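Local atomic coordinates of tailspike protein (Siphovirus 9NA, PDB entry 3RIQ), a protein that probably recognises Salmonella lipopolysaccharide as the phage receptor and cleaves its O-antigen as an endorhamnosidase. Residues 149-163 against 170-184. Numbering follows the deposited sequence. Where two conformers were deposited one is given.
Sequences RVNSANNIIFTHPEA and FTLCNHILVESPRNF
Successive rungs of the right-handed parallel beta-helix of a P22-like tailspike stack here: strands 156-159 and 176-179 run 10° apart with axes 4.8 Å from each other, and the chain turns a corner in each rung, at Asn-155 and again at His-175. Phe-158 N donates to Leu-177 O, and Phe-158 O accepts from Glu-179 N. Inside the coil, Phe-170 presents its edge to a face of Phe-158, ring planes at 89° and centroids 5.2 Å apart. The rings approach from opposite directions because strands 156-159 and 166-171 lie on different faces. Val-150 CB packs against Phe-170 CD1, and Ala-163 CB sits over the centre of the Phe-184 ring in a CH-pi contact.

Polar side chains also bond between rungs. Asn-174 ND2 donates within its amide plane to Asn-154 OD1 (3.0 Å), an amide bond between equivalent positions; a water joins that oxygen to Leu-172 O. Arg-149 NE meets Thr-171 OG1 in the guanidinium plane (2.9 Å, 170° at hydrogen), and Glu-194 binds both side chains. Asn-183 ND2 reaches Glu-162 OE2 (3.0 Å) from above the carboxylate plane. Arg-182 NH1 makes a long salt bridge to OE2 (3.7 Å), which lies well out of the guanidinium plane; a water links the two.

His-84 bonds Glu-162 OE1, Asn-155 of a second subunit donates to OE2, and His-160 bonds Glu-179 of that subunit. With these partners and the Arg-182 charge, Glu-162 is probably stabilised as an anion at the trimer interface.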
loop_
_atom_site.group_PDB
_atom_site.type_symbol
_atom_site.label_atom_id
_atom_site.label_comp_id
_atom_site.label_asym_id
_atom_site.label_seq_id
_atom_site.Cartn_x
_atom_site.Cartn_y
_atom_site.Cartn_z
ATOM N N ARG A 149 15.750 32.664 1.535
ATOM C CA ARG A 149 16.966 31.861 1.567
ATOM C C ARG A 149 17.454 31.811 3.005
ATOM O O ARG A 149 17.876 32.847 3.567
ATOM C CB ARG A 149 18.034 32.452 0.653
ATOM C CG ARG A 149 19.261 31.543 0.495
ATOM C CD ARG A 149 20.311 32.138 -0.411
ATOM N NE ARG A 149 21.115 31.057 -0.994
ATOM C CZ ARG A 149 21.968 31.225 -1.999
ATOM N NH1 ARG A 149 22.207 32.461 -2.462
ATOM N NH2 ARG A 149 22.598 30.171 -2.526
ATOM N N VAL A 150 17.380 30.623 3.607
ATOM C CA VAL A 150 17.846 30.397 4.985
ATOM C C VAL A 150 19.256 29.816 4.863
ATOM O O VAL A 150 19.424 28.738 4.275
ATOM C CB VAL A 150 16.903 29.451 5.733
ATOM C CG1 VAL A 150 17.470 29.067 7.092
ATOM C CG2 VAL A 150 15.515 30.065 5.861
ATOM N N ASN A 151 20.258 30.538 5.380
ATOM C CA ASN A 151 21.651 30.141 5.184
ATOM C C ASN A 151 22.275 29.535 6.432
ATOM O O ASN A 151 22.208 30.126 7.524
ATOM C CB ASN A 151 22.453 31.387 4.796
ATOM C CG ASN A 151 21.982 32.024 3.470
ATOM O OD1 ASN A 151 21.654 33.241 3.395
ATOM N ND2 ASN A 151 21.956 31.231 2.446
ATOM N N SER A 152 22.893 28.370 6.268
ATOM C CA SER A 152 23.700 27.712 7.304
ATOM C C SER A 152 22.965 27.655 8.642
ATOM O O SER A 152 23.474 28.128 9.660
ATOM C CB SER A 152 25.051 28.415 7.448
ATOM O OG SER A 152 25.779 28.236 6.250
ATOM N N ALA A 153 21.759 27.088 8.623
ATOM C CA ALA A 153 21.003 26.831 9.848
ATOM C C ALA A 153 20.826 25.334 10.036
ATOM O O ALA A 153 20.695 24.598 9.040
ATOM C CB ALA A 153 19.636 27.553 9.795
ATOM N N ASN A 154 20.824 24.895 11.302
ATOM C CA ASN A 154 20.636 23.492 11.640
ATOM C C ASN A 154 19.431 23.368 12.528
ATOM O O ASN A 154 19.211 24.207 13.419
ATOM C CB ASN A 154 21.861 22.914 12.353
ATOM C CG ASN A 154 23.061 22.731 11.444
ATOM O OD1 ASN A 154 22.949 22.444 10.253
ATOM N ND2 ASN A 154 24.241 22.888 12.031
ATOM N N ASN A 155 18.628 22.344 12.274
ATOM C CA ASN A 155 17.539 21.970 13.205
ATOM C C ASN A 155 16.478 23.065 13.338
ATOM O O ASN A 155 16.228 23.588 14.441
ATOM C CB ASN A 155 18.051 21.572 14.598
ATOM C CG ASN A 155 17.011 20.829 15.365
ATOM O OD1 ASN A 155 16.100 20.234 14.763
ATOM N ND2 ASN A 155 17.089 20.877 16.696
ATOM N N ILE A 156 15.851 23.391 12.225
ATOM C CA ILE A 156 14.774 24.416 12.165
ATOM C C ILE A 156 13.529 23.747 11.683
ATOM O O ILE A 156 13.568 22.951 10.718
ATOM C CB ILE A 156 15.124 25.588 11.189
ATOM C CG1 ILE A 156 16.587 26.045 11.378
ATOM C CG2 ILE A 156 14.084 26.709 11.354
ATOM C CD1 ILE A 156 16.905 26.728 12.719
ATOM N N ILE A 157 12.406 24.052 12.331
ATOM C CA ILE A 157 11.131 23.510 11.851
ATOM C C ILE A 157 10.304 24.628 11.239
ATOM O O ILE A 157 10.129 25.667 11.873
ATOM C CB ILE A 157 10.333 22.801 13.030
ATOM C CG1 ILE A 157 11.186 21.685 13.673
ATOM C CG2 ILE A 157 8.970 22.269 12.516
ATOM C CD1 ILE A 157 10.535 21.040 14.880
ATOM N N PHE A 158 9.809 24.411 10.020
ATOM C CA PHE A 158 8.836 25.302 9.389
ATOM C C PHE A 158 7.492 24.598 9.421
ATOM O O PHE A 158 7.394 23.471 8.932
ATOM C CB PHE A 158 9.224 25.574 7.910
ATOM C CG PHE A 158 10.212 26.694 7.724
ATOM C CD1 PHE A 158 11.486 26.631 8.296
ATOM C CD2 PHE A 158 9.883 27.780 6.919
ATOM C CE1 PHE A 158 12.414 27.715 8.136
ATOM C CE2 PHE A 158 10.798 28.849 6.735
ATOM C CZ PHE A 158 12.091 28.797 7.346
ATOM N N THR A 159 6.464 25.255 9.924
ATOM C CA THR A 159 5.133 24.687 9.892
ATOM C C THR A 159 4.184 25.450 8.985
ATOM O O THR A 159 4.056 26.647 9.051
ATOM C CB THR A 159 4.525 24.515 11.304
ATOM O OG1 THR A 159 4.338 25.782 11.970
ATOM C CG2 THR A 159 5.445 23.650 12.132
ATOM N N HIS A 160 3.519 24.696 8.132
ATOM C CA HIS A 160 2.508 25.247 7.227
ATOM C C HIS A 160 2.958 26.446 6.407
ATOM O O HIS A 160 2.253 27.450 6.306
ATOM C CB HIS A 160 1.211 25.570 7.988
ATOM C CG HIS A 160 0.732 24.457 8.875
ATOM N ND1 HIS A 160 0.783 24.514 10.258
ATOM C CD2 HIS A 160 0.167 23.266 8.567
ATOM C CE1 HIS A 160 0.275 23.399 10.763
ATOM N NE2 HIS A 160 -0.099 22.621 9.755
ATOM N N PRO A 161 4.135 26.363 5.793
ATOM C CA PRO A 161 4.541 27.484 4.947
ATOM C C PRO A 161 3.685 27.644 3.716
ATOM O O PRO A 161 3.253 26.660 3.138
ATOM C CB PRO A 161 5.970 27.128 4.568
ATOM C CG PRO A 161 5.974 25.587 4.528
ATOM C CD PRO A 161 5.102 25.250 5.747
ATOM N N GLU A 162 3.531 28.887 3.291
ATOM C CA GLU A 162 2.720 29.243 2.115
ATOM C C GLU A 162 3.546 30.039 1.110
ATOM O O GLU A 162 4.657 30.504 1.430
ATOM C CB GLU A 162 1.537 30.126 2.557
ATOM C CG GLU A 162 0.720 29.547 3.701
ATOM C CD GLU A 162 -0.574 30.301 3.981
ATOM O OE1 GLU A 162 -0.792 31.426 3.457
ATOM O OE2 GLU A 162 -1.406 29.769 4.738
ATOM N N ALA A 163 3.006 30.243 -0.087
ATOM C CA ALA A 163 3.690 31.087 -1.086
ATOM C C ALA A 163 2.715 31.500 -2.180
ATOM O O ALA A 163 1.819 30.734 -2.537
ATOM C CB ALA A 163 4.841 30.312 -1.736
ATOM N N PHE A 170 16.985 26.482 1.209
ATOM C CA PHE A 170 17.805 26.222 2.399
ATOM C C PHE A 170 19.195 25.903 1.896
ATOM O O PHE A 170 19.401 24.875 1.204
ATOM C CB PHE A 170 17.222 25.043 3.205
ATOM C CG PHE A 170 15.889 25.351 3.781
ATOM C CD1 PHE A 170 15.805 26.005 5.010
ATOM C CD2 PHE A 170 14.709 25.019 3.100
ATOM C CE1 PHE A 170 14.540 26.331 5.582
ATOM C CE2 PHE A 170 13.449 25.331 3.657
ATOM C CZ PHE A 170 13.366 26.018 4.877
ATOM N N THR A 171 20.139 26.767 2.248
ATOM C CA THR A 171 21.537 26.670 1.766
ATOM C C THR A 171 22.441 26.218 2.899
ATOM O O THR A 171 22.522 26.902 3.914
ATOM C CB THR A 171 21.994 28.011 1.168
ATOM O OG1 THR A 171 21.153 28.307 0.043
ATOM C CG2 THR A 171 23.472 27.974 0.695
ATOM N N LEU A 172 23.136 25.090 2.710
ATOM C CA LEU A 172 24.054 24.533 3.742
ATOM C C LEU A 172 23.342 24.297 5.086
ATOM O O LEU A 172 23.907 24.573 6.174
ATOM C CB LEU A 172 25.344 25.377 3.941
ATOM C CG LEU A 172 26.306 25.408 2.739
ATOM C CD1 LEU A 172 27.505 26.310 3.085
ATOM C CD2 LEU A 172 26.815 24.005 2.409
ATOM N N CYS A 173 22.104 23.800 5.014
ATOM C CA CYS A 173 21.343 23.498 6.196
ATOM C C CYS A 173 21.307 22.007 6.461
ATOM O O CYS A 173 21.486 21.192 5.536
ATOM C CB CYS A 173 19.890 24.014 6.059
ATOM S SG CYS A 173 19.778 25.861 6.017
ATOM N N ASN A 174 20.995 21.649 7.707
ATOM C CA ASN A 174 20.786 20.235 8.084
ATOM C C ASN A 174 19.615 20.162 9.055
ATOM O O ASN A 174 19.324 21.131 9.783
ATOM C CB ASN A 174 22.016 19.651 8.779
ATOM C CG ASN A 174 23.239 19.658 7.899
ATOM O OD1 ASN A 174 23.410 18.788 7.032
ATOM N ND2 ASN A 174 24.107 20.666 8.113
ATOM N N HIS A 175 18.950 19.012 9.061
ATOM C CA HIS A 175 17.817 18.769 9.956
ATOM C C HIS A 175 16.779 19.873 9.862
ATOM O O HIS A 175 16.213 20.317 10.888
ATOM C CB HIS A 175 18.292 18.468 11.379
ATOM C CG HIS A 175 19.097 17.205 11.456
ATOM N ND1 HIS A 175 18.516 15.954 11.428
ATOM C CD2 HIS A 175 20.434 17.005 11.456
ATOM C CE1 HIS A 175 19.465 15.033 11.453
ATOM N NE2 HIS A 175 20.639 15.648 11.461
ATOM N N ILE A 176 16.523 20.319 8.629
ATOM C CA ILE A 176 15.362 21.186 8.385
ATOM C C ILE A 176 14.136 20.287 8.198
ATOM O O ILE A 176 14.128 19.388 7.350
ATOM C CB ILE A 176 15.564 22.052 7.110
ATOM C CG1 ILE A 176 16.882 22.865 7.210
ATOM C CG2 ILE A 176 14.333 22.919 6.883
ATOM C CD1 ILE A 176 16.942 23.844 8.363
ATOM N N LEU A 177 13.092 20.530 8.993
ATOM C CA LEU A 177 11.809 19.828 8.790
ATOM C C LEU A 177 10.776 20.817 8.328
ATOM O O LEU A 177 10.523 21.800 9.035
ATOM C CB LEU A 177 11.350 19.191 10.124
ATOM C CG LEU A 177 9.921 18.625 10.120
ATOM C CD1 LEU A 177 9.758 17.449 9.089
ATOM C CD2 LEU A 177 9.595 18.128 11.538
ATOM N N VAL A 178 10.204 20.593 7.137
ATOM C CA VAL A 178 9.118 21.426 6.628
ATOM C C VAL A 178 7.825 20.630 6.665
ATOM O O VAL A 178 7.688 19.627 5.934
ATOM C CB VAL A 178 9.387 21.919 5.187
ATOM C CG1 VAL A 178 8.296 22.909 4.749
ATOM C CG2 VAL A 178 10.771 22.526 5.085
ATOM N N GLU A 179 6.903 21.036 7.530
ATOM C CA GLU A 179 5.633 20.319 7.675
ATOM C C GLU A 179 4.526 21.016 6.906
ATOM O O GLU A 179 4.312 22.221 7.062
ATOM C CB GLU A 179 5.205 20.236 9.135
ATOM C CG GLU A 179 6.119 19.276 9.938
ATOM C CD GLU A 179 5.720 19.113 11.407
ATOM O OE1 GLU A 179 5.128 20.056 11.996
ATOM O OE2 GLU A 179 6.064 18.060 11.990
ATOM N N SER A 180 3.841 20.241 6.065
ATOM C CA SER A 180 2.581 20.667 5.457
ATOM C C SER A 180 2.600 22.021 4.724
ATOM O O SER A 180 1.788 22.909 5.031
ATOM C CB SER A 180 1.461 20.641 6.507
ATOM O OG SER A 180 0.246 21.009 5.897
ATOM N N PRO A 181 3.491 22.173 3.720
ATOM C CA PRO A 181 3.306 23.341 2.844
ATOM C C PRO A 181 1.853 23.368 2.340
ATOM O O PRO A 181 1.267 22.310 2.032
ATOM C CB PRO A 181 4.274 23.062 1.674
ATOM C CG PRO A 181 4.521 21.536 1.715
ATOM C CD PRO A 181 4.484 21.205 3.198
ATOM N N ARG A 182 1.279 24.566 2.236
ATOM C CA ARG A 182 -0.129 24.682 1.827
ATOM C C ARG A 182 -0.409 26.099 1.379
ATOM O O ARG A 182 0.394 26.987 1.686
ATOM C CB ARG A 182 -1.031 24.313 3.004
ATOM C CG ARG A 182 -0.804 25.132 4.297
ATOM C CD ARG A 182 -1.618 24.520 5.479
ATOM N NE ARG A 182 -3.054 24.660 5.289
ATOM C CZ ARG A 182 -3.753 25.738 5.650
ATOM N NH1 ARG A 182 -3.129 26.813 6.169
ATOM N NH2 ARG A 182 -5.070 25.782 5.421
ATOM N N ASN A 183 -1.502 26.312 0.631
ATOM C CA ASN A 183 -1.671 27.596 -0.053
ATOM C C ASN A 183 -0.355 28.021 -0.723
ATOM O O ASN A 183 0.137 29.151 -0.520
ATOM C CB ASN A 183 -2.140 28.663 0.932
ATOM C CG ASN A 183 -3.397 28.257 1.665
ATOM O OD1 ASN A 183 -4.382 27.871 1.045
ATOM N ND2 ASN A 183 -3.380 28.371 3.008
ATOM N N PHE A 184 0.231 27.081 -1.464
ATOM C CA PHE A 184 1.629 27.181 -1.895
ATOM C C PHE A 184 1.719 27.136 -3.424
ATOM O O PHE A 184 1.669 26.060 -4.037
ATOM C CB PHE A 184 2.421 26.050 -1.230
ATOM C CG PHE A 184 3.920 26.209 -1.257
ATOM C CD1 PHE A 184 4.645 26.203 -0.066
ATOM C CD2 PHE A 184 4.620 26.382 -2.467
ATOM C CE1 PHE A 184 6.060 26.317 -0.074
ATOM C CE2 PHE A 184 6.027 26.525 -2.489
ATOM C CZ PHE A 184 6.759 26.480 -1.303
HETATM O O HOH W 1 24.243 24.557 8.887
HETATM O O HOH W 2 -0.525 27.996 6.557
#